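Local coordinates for protein putative rRNA methyltransferase (Sorangium cellulosum, PDB 4RWZ) that probably methylates an adenine N1 of 16S ribosomal RNA in the 30S subunit, and thereby confers aminoglycoside resistance, at residues A113-P117 against A166-Y171; V87-E92 against A124-L128; T180-V184 against T206-T210. All coordinates share one frame; numbering follows the deposited sequence.

The three contacts belong to one Rossmann-like methyltransferase domain whose central sheet has the strand order 3-2-1-4-5-7-6. Contact 3 pairs its last two strands, 176-183 and 207-213. Contact 1 joins the end of helix 108-115 to helix 160-172, and its Tyr171 OH lies 3.6 Å from Leu209 CD2 of contact 3, their centres about 14 Å apart. Contact 2 sets helix 119-127 against the loop after strand 80-84; it meets contact 1 where Leu125 CD1 lies 3.9 Å from Leu114 CD2, with centres about 17 Å apart. Contacts 2 and 3 do not touch, their nearest atoms being about 9 Å apart.

Contact 1. Residues A113-P117 against A166-Y171; sequences ALVLP and ALRPAY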
ATOM      1  N   ALA A 113       3.012   4.652 -12.659  1.00 22.26           N
ATOM      2  CA  ALA A 113       4.030   3.662 -12.354  1.00 22.20           C
ATOM      3  C   ALA A 113       3.409   2.258 -12.417  1.00 21.99           C
ATOM      4  O   ALA A 113       4.111   1.293 -12.724  1.00 21.56           O
ATOM      5  CB  ALA A 113       4.674   3.943 -10.946  1.00 19.78           C
ATOM      6  N   LEU A 114       2.108   2.106 -12.095  1.00 21.82           N
ATOM      7  CA  LEU A 114       1.510   0.748 -12.102  1.00 19.29           C
ATOM      8  C   LEU A 114       1.029   0.324 -13.486  1.00 25.45           C
ATOM      9  O   LEU A 114       0.905  -0.905 -13.801  1.00 22.52           O
ATOM     10  CB  LEU A 114       0.286   0.665 -11.116  1.00 18.78           C
ATOM     11  CG  LEU A 114       0.678   0.911  -9.645  1.00 20.37           C
ATOM     12  CD1 LEU A 114      -0.649   1.172  -8.822  1.00 23.54           C
ATOM     13  CD2 LEU A 114       1.369  -0.298  -9.074  1.00 23.24           C
ATOM     14  N   VAL A 115       0.748   1.311 -14.344  1.00 20.80           N
ATOM     15  CA  VAL A 115       0.206   0.950 -15.676  1.00 21.37           C
ATOM     16  C   VAL A 115       1.191   1.099 -16.826  1.00 26.16           C
ATOM     17  O   VAL A 115       0.927   0.560 -17.916  1.00 26.19           O
ATOM     18  CB  VAL A 115      -1.118   1.670 -16.023  1.00 25.25           C
ATOM     19  CG1 VAL A 115      -2.177   1.385 -14.922  1.00 22.66           C
ATOM     20  CG2 VAL A 115      -0.916   3.162 -16.183  1.00 31.53           C
ATOM     21  N   LEU A 116       2.284   1.854 -16.638  1.00 24.40           N
ATOM     22  CA  LEU A 116       3.261   1.972 -17.734  1.00 24.17           C
ATOM     23  C   LEU A 116       3.995   0.642 -18.000  1.00 28.38           C
ATOM     24  O   LEU A 116       4.060   0.182 -19.162  1.00 31.95           O
ATOM     25  CB  LEU A 116       4.223   3.164 -17.536  1.00 28.66           C
ATOM     26  CG  LEU A 116       3.452   4.506 -17.642  1.00 39.65           C
ATOM     27  CD1 LEU A 116       4.332   5.730 -17.372  1.00 36.26           C
ATOM     28  CD2 LEU A 116       2.717   4.610 -18.979  1.00 38.01           C
ATOM     29  N   PRO A 117       4.578   0.008 -16.973  1.00 30.34           N
ATOM     30  CA  PRO A 117       4.803   0.409 -15.586  1.00 24.98           C
ATOM     31  C   PRO A 117       6.221   0.886 -15.425  1.00 21.30           C
ATOM     32  O   PRO A 117       7.001   0.916 -16.390  1.00 21.86           O
ATOM     33  CB  PRO A 117       4.602  -0.901 -14.816  1.00 21.81           C
ATOM     34  CG  PRO A 117       5.265  -1.918 -15.755  1.00 23.85           C
ATOM     35  CD  PRO A 117       4.940  -1.416 -17.181  1.00 27.24           C
ATOM     36  N   ALA A 166       2.868  -5.174 -22.216  1.00 33.69           N
ATOM     37  CA  ALA A 166       3.497  -4.233 -21.317  1.00 31.60           C
ATOM     38  C   ALA A 166       3.457  -4.728 -19.912  1.00 36.41           C
ATOM     39  O   ALA A 166       4.452  -4.678 -19.209  1.00 33.74           O
ATOM     40  CB  ALA A 166       2.820  -2.856 -21.373  1.00 34.18           C
ATOM     41  N   LEU A 167       2.279  -5.155 -19.449  1.00 30.52           N
ATOM     42  CA  LEU A 167       2.175  -5.354 -18.028  1.00 27.95           C
ATOM     43  C   LEU A 167       2.611  -6.711 -17.536  1.00 27.69           C
ATOM     44  O   LEU A 167       3.403  -6.804 -16.600  1.00 26.21           O
ATOM     45  CB  LEU A 167       0.759  -5.029 -17.511  1.00 28.01           C
ATOM     46  CG  LEU A 167       0.347  -3.556 -17.636  1.00 39.33           C
ATOM     47  CD1 LEU A 167      -0.835  -3.260 -16.745  1.00 42.59           C
ATOM     48  CD2 LEU A 167       1.482  -2.633 -17.296  1.00 37.59           C
ATOM     49  N   ARG A 168       2.087  -7.794 -18.125  1.00 29.25           N
ATOM     50  CA  ARG A 168       2.487  -9.094 -17.600  1.00 29.05           C
ATOM     51  C   ARG A 168       3.996  -9.311 -17.502  1.00 28.74           C
ATOM     52  O   ARG A 168       4.476  -9.773 -16.465  1.00 27.15           O
ATOM     53  CB  ARG A 168       1.818 -10.278 -18.351  1.00 31.02           C
ATOM     54  CG  ARG A 168       0.353 -10.371 -18.063  1.00 31.88           C
ATOM     55  CD  ARG A 168      -0.235 -11.699 -18.719  1.00 33.64           C
ATOM     56  NE  ARG A 168      -1.658 -11.697 -18.467  1.00 44.48           N
ATOM     57  CZ  ARG A 168      -2.153 -12.068 -17.291  1.00 43.53           C
ATOM     58  NH1 ARG A 168      -1.304 -12.473 -16.317  1.00 36.96           N
ATOM     59  NH2 ARG A 168      -3.463 -12.029 -17.080  1.00 48.85           N
ATOM     60  N   PRO A 169       4.747  -9.007 -18.588  1.00 29.53           N
ATOM     61  CA  PRO A 169       6.180  -9.288 -18.501  1.00 28.75           C
ATOM     62  C   PRO A 169       6.894  -8.378 -17.507  1.00 26.80           C
ATOM     63  O   PRO A 169       7.791  -8.851 -16.793  1.00 25.97           O
ATOM     64  CB  PRO A 169       6.686  -8.993 -19.925  1.00 30.42           C
ATOM     65  CG  PRO A 169       5.481  -9.091 -20.810  1.00 32.12           C
ATOM     66  CD  PRO A 169       4.350  -8.583 -19.947  1.00 31.01           C
ATOM     67  N   ALA A 170       6.478  -7.115 -17.445  1.00 26.19           N
ATOM     68  CA  ALA A 170       7.117  -6.139 -16.570  1.00 25.23           C
ATOM     69  C   ALA A 170       6.812  -6.483 -15.106  1.00 23.08           C
ATOM     70  O   ALA A 170       7.674  -6.360 -14.213  1.00 21.87           O
ATOM     71  CB  ALA A 170       6.623  -4.767 -16.889  1.00 24.49           C
ATOM     72  N   TYR A 171       5.579  -6.865 -14.818  1.00 23.36           N
ATOM     73  CA  TYR A 171       5.272  -7.267 -13.446  1.00 22.37           C
ATOM     74  C   TYR A 171       6.091  -8.520 -13.078  1.00 22.44           C
ATOM     75  O   TYR A 171       6.662  -8.588 -11.984  1.00 21.40           O
ATOM     76  CB  TYR A 171       3.748  -7.508 -13.254  1.00 23.00           C
ATOM     77  CG  TYR A 171       3.006  -6.236 -12.890  1.00 22.40           C
ATOM     78  CD1 TYR A 171       2.899  -5.184 -13.794  1.00 22.74           C
ATOM     79  CD2 TYR A 171       2.412  -6.077 -11.624  1.00 21.64           C
ATOM     80  CE1 TYR A 171       2.233  -3.995 -13.464  1.00 22.27           C
ATOM     81  CE2 TYR A 171       1.731  -4.922 -11.286  1.00 21.90           C
ATOM     82  CZ  TYR A 171       1.651  -3.877 -12.214  1.00 22.91           C
ATOM     83  OH  TYR A 171       0.991  -2.709 -11.868  1.00 23.93           O
TER
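Leu114 meets Tyr171 through its backbone carbonyl: Tyr171 OH donates a hydrogen bond of 2.6 Å to Leu114 O. The hydroxyl arrives in the carbonyl plane on a lone pair, with a C=O...O angle of 118°, and the oxygen in turn lies at the edge of the phenol ring, in its plane. The same hydroxyl lies 3.5 Å from Leu114 CB, and the two side chains cross obliquely. One residue on, Val115 O is also covered from the other helix: Leu167 CD2 packs against it at 3.3 Å, and Trp162 NE1 gives it a hydrogen bond. Leu167 reaches it with CG anti to its own carbonyl carbon (chi1 -66°), which carries the branched end forward from a CB that does not aim at the partner. Both segments belong to helices flanking the central sheet of the Rossmann-like methyltransferase fold: the chain leaves helix 108-115 for helix 119-127, while 160-172 leads into strand 176-183. At the turn Leu116 brings its carbonyl O within 4.0 Å of Ala166 CB. Pro117 follows a cis peptide bond, and its CB is directed toward the facing helix. Its CG presses on Ala170 CB at 3.4 Å, tighter than usual for two carbons, and its CD packs on Leu167 CD2 at 3.7 Å, the two side chains running antiparallel alongside one another. Pro117 CB stands 4.1 Å from Tyr171 CE1, oblique to the ring. Leu122 of helix 119-127 touches both Pro117 and Tyr171.

Contact 2. Residues V87-E92 against A124-L128; sequences VQALPE and ALRRL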
ATOM      1  N   VAL A  87       6.783   6.198  -1.236  1.00 27.52           N
ATOM      2  CA  VAL A  87       6.985   4.966  -1.992  1.00 29.40           C
ATOM      3  C   VAL A  87       8.420   4.817  -2.452  1.00 30.77           C
ATOM      4  O   VAL A  87       8.915   3.696  -2.547  1.00 38.43           O
ATOM      5  CB  VAL A  87       6.050   4.917  -3.214  1.00 38.47           C
ATOM      6  CG1 VAL A  87       6.100   3.557  -3.887  1.00 43.78           C
ATOM      7  CG2 VAL A  87       4.640   5.227  -2.791  1.00 40.84           C
ATOM      8  N   GLN A  88       9.138   5.917  -2.674  1.00 30.06           N
ATOM      9  CA  GLN A  88      10.532   5.747  -3.105  1.00 32.55           C
ATOM     10  C   GLN A  88      11.469   5.389  -1.955  1.00 34.10           C
ATOM     11  O   GLN A  88      12.614   5.034  -2.183  1.00 34.72           O
ATOM     12  CB  GLN A  88      11.059   6.958  -3.844  1.00 44.92           C
ATOM     13  CG  GLN A  88      11.825   7.912  -2.956  1.00 57.45           C
ATOM     14  CD  GLN A  88      12.557   8.975  -3.747  1.00 67.90           C
ATOM     15  OE1 GLN A  88      12.006   9.577  -4.681  1.00 70.33           O
ATOM     16  NE2 GLN A  88      13.830   9.177  -3.409  1.00 72.89           N
ATOM     17  N   ALA A  89      10.995   5.460  -0.716  1.00 26.00           N
ATOM     18  CA  ALA A  89      11.847   5.069   0.413  1.00 26.38           C
ATOM     19  C   ALA A  89      11.038   4.449   1.528  1.00 29.30           C
ATOM     20  O   ALA A  89      10.841   5.038   2.600  1.00 28.53           O
ATOM     21  CB  ALA A  89      12.648   6.282   0.946  1.00 32.73           C
ATOM     22  N   LEU A  90      10.485   3.275   1.273  1.00 23.94           N
ATOM     23  CA  LEU A  90       9.605   2.667   2.279  1.00 22.58           C
ATOM     24  C   LEU A  90      10.488   2.058   3.362  1.00 25.50           C
ATOM     25  O   LEU A  90      11.609   1.625   3.044  1.00 29.80           O
ATOM     26  CB  LEU A  90       8.712   1.622   1.595  1.00 23.79           C
ATOM     27  CG  LEU A  90       7.652   2.224   0.649  1.00 23.91           C
ATOM     28  CD1 LEU A  90       7.159   1.150  -0.365  1.00 22.81           C
ATOM     29  CD2 LEU A  90       6.440   2.815   1.399  1.00 23.49           C
ATOM     30  N   PRO A  91      10.043   2.043   4.620  1.00 26.35           N
ATOM     31  CA  PRO A  91      10.928   1.567   5.693  1.00 25.97           C
ATOM     32  C   PRO A  91      11.313   0.097   5.518  1.00 27.66           C
ATOM     33  O   PRO A  91      10.478  -0.727   5.137  1.00 28.52           O
ATOM     34  CB  PRO A  91      10.083   1.744   6.982  1.00 32.10           C
ATOM     35  CG  PRO A  91       8.766   2.268   6.569  1.00 28.00           C
ATOM     36  CD  PRO A  91       8.653   2.246   5.074  1.00 25.34           C
ATOM     37  N   GLU A  92      12.585  -0.226   5.741  1.00 27.32           N
ATOM     38  CA  GLU A  92      13.032  -1.617   5.635  1.00 30.06           C
ATOM     39  C   GLU A  92      12.347  -2.520   6.646  1.00 30.00           C
ATOM     40  O   GLU A  92      12.217  -3.726   6.398  1.00 30.50           O
ATOM     41  CB  GLU A  92      14.572  -1.700   5.781  1.00 37.30           C
ATOM     42  CG  GLU A  92      15.023  -1.211   7.128  1.00 49.32           C
ATOM     43  CD  GLU A  92      16.533  -1.181   7.284  1.00 64.91           C
ATOM     44  OE1 GLU A  92      17.253  -1.396   6.274  1.00 69.21           O
ATOM     45  OE2 GLU A  92      16.994  -0.935   8.429  1.00 68.46           O
ATOM     46  N   ALA A 124       9.869  -1.626  -5.553  1.00 20.75           N
ATOM     47  CA  ALA A 124       9.723  -1.124  -4.187  1.00 20.45           C
ATOM     48  C   ALA A 124       8.491  -1.762  -3.507  1.00 22.20           C
ATOM     49  O   ALA A 124       8.518  -2.080  -2.298  1.00 20.27           O
ATOM     50  CB  ALA A 124       9.606   0.416  -4.179  1.00 27.23           C
ATOM     51  N   LEU A 125       7.415  -1.908  -4.276  1.00 19.87           N
ATOM     52  CA  LEU A 125       6.165  -2.517  -3.730  1.00 19.56           C
ATOM     53  C   LEU A 125       6.348  -4.016  -3.470  1.00 21.04           C
ATOM     54  O   LEU A 125       5.915  -4.544  -2.432  1.00 22.28           O
ATOM     55  CB  LEU A 125       5.020  -2.254  -4.701  1.00 19.29           C
ATOM     56  CG  LEU A 125       4.682  -0.743  -4.864  1.00 20.87           C
ATOM     57  CD1 LEU A 125       3.650  -0.662  -5.989  1.00 20.72           C
ATOM     58  CD2 LEU A 125       4.060  -0.208  -3.586  1.00 20.76           C
ATOM     59  N   ARG A 126       7.003  -4.704  -4.386  1.00 20.37           N
ATOM     60  CA  ARG A 126       7.241  -6.140  -4.225  1.00 20.79           C
ATOM     61  C   ARG A 126       8.069  -6.412  -2.966  1.00 20.98           C
ATOM     62  O   ARG A 126       7.908  -7.427  -2.296  1.00 21.20           O
ATOM     63  CB  ARG A 126       7.945  -6.706  -5.456  1.00 21.26           C
ATOM     64  CG  ARG A 126       8.417  -8.174  -5.302  1.00 21.78           C
ATOM     65  CD  ARG A 126       7.194  -9.137  -5.120  1.00 24.89           C
ATOM     66  NE  ARG A 126       7.651 -10.535  -5.045  1.00 22.23           N
ATOM     67  CZ  ARG A 126       8.106 -11.082  -3.916  1.00 24.57           C
ATOM     68  NH1 ARG A 126       8.196 -10.342  -2.813  1.00 23.63           N
ATOM     69  NH2 ARG A 126       8.478 -12.343  -3.873  1.00 25.36           N
ATOM     70  N   ARG A 127       8.948  -5.483  -2.618  1.00 20.99           N
ATOM     71  CA  ARG A 127       9.751  -5.651  -1.407  1.00 23.35           C
ATOM     72  C   ARG A 127       8.902  -5.775  -0.149  1.00 23.55           C
ATOM     73  O   ARG A 127       9.312  -6.465   0.825  1.00 24.07           O
ATOM     74  CB  ARG A 127      10.742  -4.471  -1.293  1.00 24.39           C
ATOM     75  CG  ARG A 127      11.627  -4.399  -0.077  1.00 33.37           C
ATOM     76  CD  ARG A 127      12.470  -3.103  -0.306  1.00 38.09           C
ATOM     77  NE  ARG A 127      13.394  -2.707   0.743  1.00 40.69           N
ATOM     78  CZ  ARG A 127      13.204  -1.661   1.540  1.00 45.05           C
ATOM     79  NH1 ARG A 127      12.107  -0.920   1.421  1.00 40.20           N
ATOM     80  NH2 ARG A 127      14.110  -1.352   2.458  1.00 48.70           N
ATOM     81  N   LEU A 128       7.704  -5.179  -0.161  1.00 20.40           N
ATOM     82  CA  LEU A 128       6.869  -5.199   1.039  1.00 19.97           C
ATOM     83  C   LEU A 128       6.013  -6.459   1.216  1.00 22.24           C
ATOM     84  O   LEU A 128       5.406  -6.651   2.270  1.00 23.30           O
ATOM     85  CB  LEU A 128       5.863  -4.018   1.076  1.00 19.36           C
ATOM     86  CG  LEU A 128       6.468  -2.622   1.203  1.00 36.14           C
ATOM     87  CD1 LEU A 128       5.387  -1.561   1.471  1.00 37.02           C
ATOM     88  CD2 LEU A 128       7.463  -2.636   2.289  1.00 35.68           C
TER
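Leu90 lays its CD1 methyl against Leu128 CD1 at 3.7 Å, the two side chains crossing at about a right angle. From this position Leu90 CD1 also comes within 4.0 Å of Ala124 O, one helical turn earlier, and the buried leucine thus bridges Ala124 and Leu128. Its backbone carbonyl does separate work. Arg127 NH1 gives Leu90 O a hydrogen bond of 3.1 Å that is nearly straight at the hydrogen, 173°. The oxygen lies in the guanidinium plane, but the donor stands well above the carbonyl plane, 51° out of it, so no lone pair is met squarely. An extended chain from CG to NE, with CG anti to the backbone N (chi1 177°), carries the guanidinium of Arg127 across to the loop. In the Rossmann-like methyltransferase fold this is where the loop joining strand 80-84 to strand 98-104 passes the C-terminal end of helix 119-127. Backbone hydrogen bonds of Arg127 with Gly96 and of Leu128 with Ala98 tie the same helix end to a later part of that connection. Beyond Leu90, Arg127 NH2 packs on the backbone and start of the side chain of Glu92, 3.4 Å from Glu92 CB. Their charged ends are not in contact: Glu92 OE1 is 4.9 Å from Arg127 NH2, where an electrostatic attraction would probably be modest. At the start of 87-92, Val87 O rests 3.7 Å from Ala124 CB, and Val87 CG1 reaches Leu125 CD2 more loosely at 4.3 Å.

Contact 3. Residues T180-V184 against T206-T210; sequences TSEIV and TRLLT
Thr210 holds OG1 between its backbone N and carbonyl carbon (chi1 70°), turning the oxygen toward Thr180, while Arg207 bends at chi2 and chi3, which brings its guanidinium alongside Ser181 and Ile183. These residues lie on the antiparallel pair 176-183 and 207-213, the last two strands of the Rossmann-like methyltransferase sheet in the order 5-7-6. The hydroxyl OG1 of Thr210 accepts a bent hydrogen bond from Thr180 N at 3.1 Å, and Thr210 N returns one to Thr180 O at 2.9 Å. Further along, Glu182 and Leu208 form a hydrogen-bonded pair, with Leu208 N to Glu182 O at 2.8 Å and Glu182 N to Leu208 O at 3.0 Å. Val184 N hydrogen-bonds to Thr206 O; the residues linking the two strands, 185-205, are not modelled. Ser181 and Ile183 face Leu209 and Arg207 as non-hydrogen-bonded pairs, and this side of the sheet turns to helix 160-172, where Leu163 touches Ser181 and Tyr171 touches Leu209. On the side of Thr180 and Leu208, CG2 of the threonine packs 3.9 Å from CD2 of the leucine. Strand 133-139 flanks 207-213 across from 176-183, and Asn140 ND2 hydrogen-bonds to Thr206 OG1. Over one face of the Arg207 guanidinium sits Ile183, its CD1 methyl 3.3 Å from Arg207 NH2.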
ATOM      1  N   THR A 180      -5.766 -10.703 -11.718  1.00 33.31           N
ATOM      2  CA  THR A 180      -7.038 -10.165 -12.144  1.00 38.53           C
ATOM      3  C   THR A 180      -6.831  -8.796 -12.768  1.00 38.29           C
ATOM      4  O   THR A 180      -6.059  -7.993 -12.250  1.00 32.28           O
ATOM      5  CB  THR A 180      -7.947 -10.015 -10.897  1.00 47.84           C
ATOM      6  OG1 THR A 180      -8.272 -11.321 -10.410  1.00 50.84           O
ATOM      7  CG2 THR A 180      -9.210  -9.217 -11.193  1.00 51.59           C
ATOM      8  N   SER A 181      -7.520  -8.536 -13.874  1.00 35.18           N
ATOM      9  CA  SER A 181      -7.581  -7.178 -14.420  1.00 36.90           C
ATOM     10  C   SER A 181      -9.036  -6.975 -14.900  1.00 42.54           C
ATOM     11  O   SER A 181      -9.441  -7.557 -15.895  1.00 43.25           O
ATOM     12  CB  SER A 181      -6.578  -7.028 -15.560  1.00 42.43           C
ATOM     13  OG  SER A 181      -6.585  -5.731 -16.133  1.00 43.17           O
ATOM     14  N   GLU A 182      -9.824  -6.175 -14.188  1.00 39.93           N
ATOM     15  CA  GLU A 182     -11.243  -6.019 -14.530  1.00 49.78           C
ATOM     16  C   GLU A 182     -11.764  -4.622 -14.290  1.00 46.47           C
ATOM     17  O   GLU A 182     -11.256  -3.925 -13.427  1.00 44.03           O
ATOM     18  CB  GLU A 182     -12.114  -7.002 -13.753  1.00 54.26           C
ATOM     19  CG  GLU A 182     -11.670  -8.433 -13.876  1.00 65.89           C
ATOM     20  CD  GLU A 182     -12.457  -9.378 -12.991  1.00 73.01           C
ATOM     21  OE1 GLU A 182     -13.159  -8.889 -12.070  1.00 74.29           O
ATOM     22  OE2 GLU A 182     -12.365 -10.612 -13.221  1.00 78.16           O
ATOM     23  N   ILE A 183     -12.780  -4.219 -15.042  1.00 41.43           N
ATOM     24  CA  ILE A 183     -13.511  -2.993 -14.730  1.00 45.90           C
ATOM     25  C   ILE A 183     -14.457  -3.260 -13.556  1.00 45.20           C
ATOM     26  O   ILE A 183     -15.168  -4.254 -13.571  1.00 45.92           O
ATOM     27  CB  ILE A 183     -14.360  -2.559 -15.933  1.00 48.97           C
ATOM     28  CG1 ILE A 183     -13.468  -2.447 -17.172  1.00 51.82           C
ATOM     29  CG2 ILE A 183     -15.094  -1.243 -15.641  1.00 43.32           C
ATOM     30  CD1 ILE A 183     -12.649  -1.214 -17.208  1.00 55.74           C
ATOM     31  N   VAL A 184     -14.465  -2.388 -12.555  1.00 43.05           N
ATOM     32  CA  VAL A 184     -15.332  -2.531 -11.374  1.00 42.86           C
ATOM     33  C   VAL A 184     -16.754  -2.077 -11.713  1.00 46.78           C
ATOM     34  O   VAL A 184     -17.050  -0.875 -11.771  1.00 44.57           O
ATOM     35  CB  VAL A 184     -14.822  -1.669 -10.189  1.00 53.54           C
ATOM     36  CG1 VAL A 184     -15.819  -1.698  -9.006  1.00 56.13           C
ATOM     37  CG2 VAL A 184     -13.452  -2.130  -9.742  1.00 47.21           C
ATOM     38  N   THR A 206     -13.429   2.602 -12.982  1.00 30.64           N
ATOM     39  CA  THR A 206     -12.400   2.168 -12.006  1.00 31.10           C
ATOM     40  C   THR A 206     -11.935   0.774 -12.410  1.00 32.49           C
ATOM     41  O   THR A 206     -12.740  -0.065 -12.819  1.00 34.59           O
ATOM     42  CB  THR A 206     -12.939   2.214 -10.547  1.00 34.74           C
ATOM     43  OG1 THR A 206     -13.112   3.580 -10.166  1.00 36.95           O
ATOM     44  CG2 THR A 206     -11.946   1.611  -9.560  1.00 30.41           C
ATOM     45  N   ARG A 207     -10.630   0.541 -12.384  1.00 29.60           N
ATOM     46  CA  ARG A 207     -10.093  -0.754 -12.778  1.00 30.93           C
ATOM     47  C   ARG A 207      -9.515  -1.439 -11.540  1.00 31.13           C
ATOM     48  O   ARG A 207      -8.916  -0.793 -10.671  1.00 27.67           O
ATOM     49  CB  ARG A 207      -9.020  -0.592 -13.872  1.00 35.43           C
ATOM     50  CG  ARG A 207      -7.988  -1.757 -13.993  1.00 58.87           C
ATOM     51  CD  ARG A 207      -8.077  -2.643 -15.273  1.00 47.60           C
ATOM     52  NE  ARG A 207      -8.629  -1.971 -16.461  1.00 45.92           N
ATOM     53  CZ  ARG A 207      -9.220  -2.606 -17.479  1.00 43.12           C
ATOM     54  NH1 ARG A 207      -9.307  -3.931 -17.474  1.00 42.57           N
ATOM     55  NH2 ARG A 207      -9.709  -1.927 -18.514  1.00 38.91           N
ATOM     56  N   LEU A 208      -9.714  -2.744 -11.457  1.00 27.01           N
ATOM     57  CA  LEU A 208      -9.104  -3.551 -10.399  1.00 26.28           C
ATOM     58  C   LEU A 208      -7.973  -4.351 -10.994  1.00 30.45           C
ATOM     59  O   LEU A 208      -8.149  -5.019 -12.009  1.00 30.93           O
ATOM     60  CB  LEU A 208     -10.148  -4.500  -9.828  1.00 34.35           C
ATOM     61  CG  LEU A 208      -9.633  -5.632  -8.946  1.00 33.42           C
ATOM     62  CD1 LEU A 208      -9.067  -5.122  -7.618  1.00 28.88           C
ATOM     63  CD2 LEU A 208     -10.801  -6.670  -8.720  1.00 35.03           C
ATOM     64  N   LEU A 209      -6.772  -4.216 -10.435  1.00 24.35           N
ATOM     65  CA  LEU A 209      -5.652  -4.969 -10.960  1.00 25.48           C
ATOM     66  C   LEU A 209      -5.052  -5.682  -9.767  1.00 25.47           C
ATOM     67  O   LEU A 209      -4.802  -5.042  -8.756  1.00 24.19           O
ATOM     68  CB  LEU A 209      -4.619  -4.006 -11.566  1.00 24.68           C
ATOM     69  CG  LEU A 209      -3.325  -4.584 -12.141  1.00 29.94           C
ATOM     70  CD1 LEU A 209      -3.678  -5.455 -13.335  1.00 29.44           C
ATOM     71  CD2 LEU A 209      -2.430  -3.398 -12.552  1.00 26.92           C
ATOM     72  N   THR A 210      -4.835  -6.985  -9.840  1.00 21.67           N
ATOM     73  CA  THR A 210      -4.257  -7.669  -8.683  1.00 21.92           C
ATOM     74  C   THR A 210      -3.098  -8.517  -9.185  1.00 20.86           C
ATOM     75  O   THR A 210      -3.035  -8.886 -10.352  1.00 26.13           O
ATOM     76  CB  THR A 210      -5.261  -8.611  -7.917  1.00 26.80           C
ATOM     77  OG1 THR A 210      -5.549  -9.756  -8.726  1.00 31.57           O
ATOM     78  CG2 THR A 210      -6.559  -7.875  -7.522  1.00 26.37           C
TER